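Long-range contacts in fluoride-specific ion channel FluC (Bordetella pertussis, PDB 5NKQ), which forms a fluoride-specific channel in the inner membrane that lets fluoride leave the cell, limiting its toxicity, and excludes chloride: residues 41-46 and 78-83; 48-53 and 114-119. One frame throughout, in Å; residues are numbered along the deposited sequence.

Overall arrangement
Both contacts use the transmembrane helix 37-59 in succession, with centres about 12 Å apart, and they touch where L44 O meets the CB of M115. Contact 1 lies about 3 Å from the centre of the chain and is almost wholly buried. There the helix faces the break after helix 65-79, and the chemistry is polar and ionic: an asparagine amide, a backbone carbonyl, sodium and fluoride. Contact 2, about 10 Å from that centre and partly open, joins the helix to helix 98-126 through glycines, CA-H...O contacts and apolar side chains, with no conventional hydrogen bond between the two segments, although T116 OG1 reaches G47 O just before the first. Both also meet the second subunit.

Contact 1. Residues 41-46 and 78-83; sequences TANLVG and GLTTFS. With NA (sodium ion), chain I; F (fluoride ion), chain J.
The break in the third transmembrane segment, where helix 65-79 gives way to helix 83-95, packs here against helix 37-59 between the central sodium site and a fluoride site. T80 is the first residue to leave helical geometry, and its carbonyl turns to the sodium ion, with T80 O 2.2 Å from NA. G77 O and the O atoms of G77 and T80 of the second subunit complete the oxygen ligands. N43 pairs with both the N-H and the C=O of T81, the residue after the sodium ligand. Its CG stands anti to the carbonyl carbon (chi1 -75°), bringing the amide alongside T81. OD1 of N43 accepts from T81 N at 2.9 Å, nearly straight at 163° and in the carbonyl plane. ND2 of N43 returns a longer, more bent bond to T81 O at 3.3 Å. This pairing fixes the amide's orientation and directs ND2 to fluoride as well, 2.8 Å from ND2 to F; S108 OG holds the same ion. Sodium on T80 O, in the same peptide group as T81 N, would be expected to polarise that N-H and strengthen its bond to N43. Beyond the amide, methyl groups meet backbone and apolar side chains. CG2 of T80 lies 3.6 Å from the CA of G46, an approach that the glycine permits. L79, with CG anti to its backbone N (chi1 173°), lays CD1 3.9 Å from the CB of A42 and crosses V45 at about a right angle. The T80 hydroxyl is bonded to L76 O and to F82 N and S83 OG of the second subunit. A helix break giving half the oxygen ligands of a central Na⁺, beside a fluoride-binding asparagine, is characteristic of the dual-topology, double-barrelled Fluc channel.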
loop_
_atom_site.group_PDB
_atom_site.type_symbol
_atom_site.label_atom_id
_atom_site.label_comp_id
_atom_site.label_asym_id
_atom_site.label_seq_id
_atom_site.Cartn_x
_atom_site.Cartn_y
_atom_site.Cartn_z
ATOM N N THR A 41 -4.744 -7.813 -7.338
ATOM C CA THR A 41 -5.930 -7.241 -7.969
ATOM C C THR A 41 -6.407 -6.004 -7.219
ATOM O O THR A 41 -6.768 -4.996 -7.837
ATOM C CB THR A 41 -7.045 -8.285 -8.044
ATOM O OG1 THR A 41 -6.618 -9.384 -8.859
ATOM C CG2 THR A 41 -8.310 -7.681 -8.643
ATOM N N ALA A 42 -6.400 -6.057 -5.885
ATOM C CA ALA A 42 -6.833 -4.907 -5.098
ATOM C C ALA A 42 -5.922 -3.708 -5.324
ATOM O O ALA A 42 -6.395 -2.569 -5.427
ATOM C CB ALA A 42 -6.880 -5.275 -3.615
ATOM N N ASN A 43 -4.610 -3.941 -5.410
ATOM C CA ASN A 43 -3.678 -2.840 -5.622
ATOM C C ASN A 43 -3.748 -2.318 -7.052
ATOM O O ASN A 43 -3.650 -1.107 -7.281
ATOM C CB ASN A 43 -2.256 -3.278 -5.274
ATOM C CG ASN A 43 -2.029 -3.380 -3.778
ATOM O OD1 ASN A 43 -2.708 -2.721 -2.991
ATOM N ND2 ASN A 43 -1.068 -4.206 -3.378
ATOM N N LEU A 44 -3.917 -3.213 -8.028
ATOM C CA LEU A 44 -4.009 -2.779 -9.419
ATOM C C LEU A 44 -5.297 -2.003 -9.670
ATOM O O LEU A 44 -5.282 -0.950 -10.318
ATOM C CB LEU A 44 -3.915 -3.983 -10.357
ATOM C CG LEU A 44 -2.553 -4.669 -10.470
ATOM C CD1 LEU A 44 -2.623 -5.851 -11.425
ATOM C CD2 LEU A 44 -1.489 -3.680 -10.912
ATOM N N VAL A 45 -6.424 -2.514 -9.168
ATOM C CA VAL A 45 -7.696 -1.812 -9.334
ATOM C C VAL A 45 -7.671 -0.483 -8.592
ATOM O O VAL A 45 -8.127 0.544 -9.111
ATOM C CB VAL A 45 -8.861 -2.705 -8.868
ATOM C CG1 VAL A 45 -10.144 -1.897 -8.756
ATOM C CG2 VAL A 45 -9.048 -3.868 -9.830
ATOM N N GLY A 46 -7.132 -0.476 -7.372
ATOM C CA GLY A 46 -7.034 0.769 -6.629
ATOM C C GLY A 46 -6.108 1.773 -7.289
ATOM O O GLY A 46 -6.353 2.981 -7.242
ATOM N N GLY A 78 -8.660 1.945 1.753
ATOM C CA GLY A 78 -8.980 0.678 2.378
ATOM C C GLY A 78 -8.886 -0.473 1.401
ATOM O O GLY A 78 -8.688 -1.624 1.799
ATOM N N LEU A 79 -9.018 -0.166 0.107
ATOM C CA LEU A 79 -8.944 -1.204 -0.916
ATOM C C LEU A 79 -7.507 -1.654 -1.147
ATOM O O LEU A 79 -7.219 -2.856 -1.170
ATOM C CB LEU A 79 -9.565 -0.698 -2.218
ATOM C CG LEU A 79 -9.408 -1.619 -3.428
ATOM C CD1 LEU A 79 -10.059 -2.974 -3.170
ATOM C CD2 LEU A 79 -9.989 -0.961 -4.667
ATOM N N THR A 80 -6.592 -0.707 -1.330
ATOM C CA THR A 80 -5.195 -1.055 -1.538
ATOM C C THR A 80 -4.512 -1.322 -0.200
ATOM O O THR A 80 -5.040 -1.017 0.871
ATOM C CB THR A 80 -4.467 0.056 -2.293
ATOM O OG1 THR A 80 -4.456 1.251 -1.502
ATOM C CG2 THR A 80 -5.163 0.331 -3.614
ATOM N N THR A 81 -3.320 -1.908 -0.268
ATOM C CA THR A 81 -2.586 -2.233 0.945
ATOM C C THR A 81 -1.103 -2.340 0.625
ATOM O O THR A 81 -0.717 -2.944 -0.378
ATOM C CB THR A 81 -3.092 -3.540 1.573
ATOM O OG1 THR A 81 -2.240 -3.909 2.665
ATOM C CG2 THR A 81 -3.119 -4.663 0.544
ATOM N N PHE A 82 -0.282 -1.735 1.480
ATOM C CA PHE A 82 1.164 -1.877 1.404
ATOM C C PHE A 82 1.707 -2.879 2.411
ATOM O O PHE A 82 2.683 -3.576 2.112
ATOM C CB PHE A 82 1.843 -0.521 1.629
ATOM C CG PHE A 82 3.031 -0.281 0.745
ATOM C CD1 PHE A 82 4.199 -1.003 0.919
ATOM C CD2 PHE A 82 2.984 0.677 -0.254
ATOM C CE1 PHE A 82 5.295 -0.782 0.108
ATOM C CE2 PHE A 82 4.078 0.905 -1.068
ATOM C CZ PHE A 82 5.235 0.174 -0.887
ATOM N N SER A 83 1.087 -2.973 3.589
ATOM C CA SER A 83 1.553 -3.901 4.613
ATOM C C SER A 83 1.346 -5.347 4.183
ATOM O O SER A 83 2.254 -6.177 4.310
ATOM C CB SER A 83 0.834 -3.624 5.934
ATOM O OG SER A 83 -0.573 -3.634 5.759
HETATM NA NA NA I . -4.807 0.421 2.592
HETATM F F F J . 0.375 -6.371 -4.417
#

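Contact 2. Residues 48-53 and 114-119; sequences YLIGVM and AMTGLG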
loop_
_atom_site.group_PDB
_atom_site.type_symbol
_atom_site.label_atom_id
_atom_site.label_comp_id
_atom_site.label_asym_id
_atom_site.label_seq_id
_atom_site.Cartn_x
_atom_site.Cartn_y
_atom_site.Cartn_z
ATOM N N TYR A 48 -5.639 2.041 -10.552
ATOM C CA TYR A 48 -6.382 2.592 -11.680
ATOM C C TYR A 48 -7.451 3.573 -11.212
ATOM O O TYR A 48 -7.645 4.628 -11.826
ATOM C CB TYR A 48 -7.009 1.459 -12.494
ATOM C CG TYR A 48 -7.842 1.923 -13.669
ATOM C CD1 TYR A 48 -7.246 2.274 -14.873
ATOM C CD2 TYR A 48 -9.226 2.001 -13.576
ATOM C CE1 TYR A 48 -8.003 2.695 -15.950
ATOM C CE2 TYR A 48 -9.993 2.420 -14.648
ATOM C CZ TYR A 48 -9.376 2.767 -15.832
ATOM O OH TYR A 48 -10.132 3.185 -16.902
ATOM N N LEU A 49 -8.147 3.246 -10.120
ATOM C CA LEU A 49 -9.263 4.077 -9.683
ATOM C C LEU A 49 -8.796 5.408 -9.106
ATOM O O LEU A 49 -9.534 6.397 -9.171
ATOM C CB LEU A 49 -10.112 3.320 -8.662
ATOM C CG LEU A 49 -10.959 2.180 -9.232
ATOM C CD1 LEU A 49 -11.752 1.488 -8.134
ATOM C CD2 LEU A 49 -11.884 2.703 -10.320
ATOM N N ILE A 50 -7.590 5.462 -8.538
ATOM C CA ILE A 50 -7.108 6.745 -8.038
ATOM C C ILE A 50 -6.644 7.626 -9.192
ATOM O O ILE A 50 -6.711 8.857 -9.100
ATOM C CB ILE A 50 -6.005 6.552 -6.982
ATOM C CG1 ILE A 50 -5.752 7.868 -6.240
ATOM C CG2 ILE A 50 -4.722 6.032 -7.613
ATOM C CD1 ILE A 50 -4.820 7.740 -5.058
ATOM N N GLY A 51 -6.181 7.029 -10.290
ATOM C CA GLY A 51 -5.951 7.810 -11.493
ATOM C C GLY A 51 -7.245 8.363 -12.058
ATOM O O GLY A 51 -7.286 9.491 -12.557
ATOM N N VAL A 52 -8.322 7.578 -11.976
ATOM C CA VAL A 52 -9.638 8.068 -12.374
ATOM C C VAL A 52 -10.083 9.193 -11.450
ATOM O O VAL A 52 -10.572 10.236 -11.900
ATOM C CB VAL A 52 -10.657 6.913 -12.386
ATOM C CG1 VAL A 52 -12.069 7.448 -12.587
ATOM C CG2 VAL A 52 -10.301 5.897 -13.463
ATOM N N MET A 53 -9.913 8.999 -10.139
ATOM C CA MET A 53 -10.381 9.993 -9.178
ATOM C C MET A 53 -9.590 11.290 -9.280
ATOM O O MET A 53 -10.176 12.379 -9.267
ATOM C CB MET A 53 -10.311 9.429 -7.760
ATOM C CG MET A 53 -11.402 8.421 -7.440
ATOM S SD MET A 53 -13.056 9.071 -7.763
ATOM C CE MET A 53 -13.066 10.523 -6.714
ATOM N N ALA A 114 1.398 2.018 -13.750
ATOM C CA ALA A 114 0.840 1.986 -15.097
ATOM C C ALA A 114 -0.679 2.110 -15.070
ATOM O O ALA A 114 -1.265 2.803 -15.910
ATOM C CB ALA A 114 1.264 0.705 -15.814
ATOM N N MET A 115 -1.335 1.440 -14.118
ATOM C CA MET A 115 -2.783 1.576 -13.992
ATOM C C MET A 115 -3.177 2.986 -13.575
ATOM O O MET A 115 -4.224 3.486 -14.002
ATOM C CB MET A 115 -3.328 0.554 -12.994
ATOM C CG MET A 115 -3.121 -0.895 -13.409
ATOM S SD MET A 115 -3.916 -1.306 -14.974
ATOM C CE MET A 115 -5.645 -1.225 -14.517
ATOM N N THR A 116 -2.357 3.640 -12.746
ATOM C CA THR A 116 -2.627 5.028 -12.389
ATOM C C THR A 116 -2.529 5.935 -13.610
ATOM O O THR A 116 -3.367 6.824 -13.801
ATOM C CB THR A 116 -1.663 5.492 -11.296
ATOM O OG1 THR A 116 -1.809 4.658 -10.139
ATOM C CG2 THR A 116 -1.949 6.937 -10.906
ATOM N N GLY A 117 -1.515 5.718 -14.450
ATOM C CA GLY A 117 -1.426 6.468 -15.692
ATOM C C GLY A 117 -2.580 6.171 -16.631
ATOM O O GLY A 117 -3.083 7.065 -17.315
ATOM N N LEU A 118 -3.015 4.909 -16.677
ATOM C CA LEU A 118 -4.182 4.561 -17.481
ATOM C C LEU A 118 -5.445 5.212 -16.932
ATOM O O LEU A 118 -6.316 5.635 -17.700
ATOM C CB LEU A 118 -4.346 3.042 -17.543
ATOM C CG LEU A 118 -3.380 2.278 -18.448
ATOM C CD1 LEU A 118 -3.635 0.781 -18.359
ATOM C CD2 LEU A 118 -3.501 2.762 -19.885
ATOM N N GLY A 119 -5.562 5.298 -15.605
ATOM C CA GLY A 119 -6.726 5.941 -15.018
ATOM C C GLY A 119 -6.784 7.426 -15.320
ATOM O O GLY A 119 -7.857 7.969 -15.600
#
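The hydroxyl of T116 has three hydrogen-bond partners: S112 O one turn back, G47 O on the facing helix and S86 OG of the second subunit; the two carbonyls must share or compete for its single proton. With OG1 anti to its carbonyl carbon (chi1 -59°), T116 turns CG2 over the CA of G51, 4.1 Å away. G51 and G119 bring the two backbones together, G51 C lying 3.4 Å from G119 C. The helix axes approach to 6.5 Å, run in the same N-to-C direction and cross at -32°. Two weak CA-H...O contacts link the helices: Y48 CA to M115 O at 3.3 Å, and G119 CA to Y48 O at 3.6 Å. Y48, its CG anti to the backbone N (chi1 178°), lays its ring obliquely across the backbone of 115-119, with CE1 4.0 Å from L118 CB. The bent chain of M115 sets its CE 3.6 Å from the CB of Y48, while the phenol OH reaches T122 OG1. The close right-handed crossing, with G47 and G51 spaced as in GxxxG, implies cohesion from glycine backbone packing and weak CA-H...O contacts, supplemented by the threonine bond to G47 O.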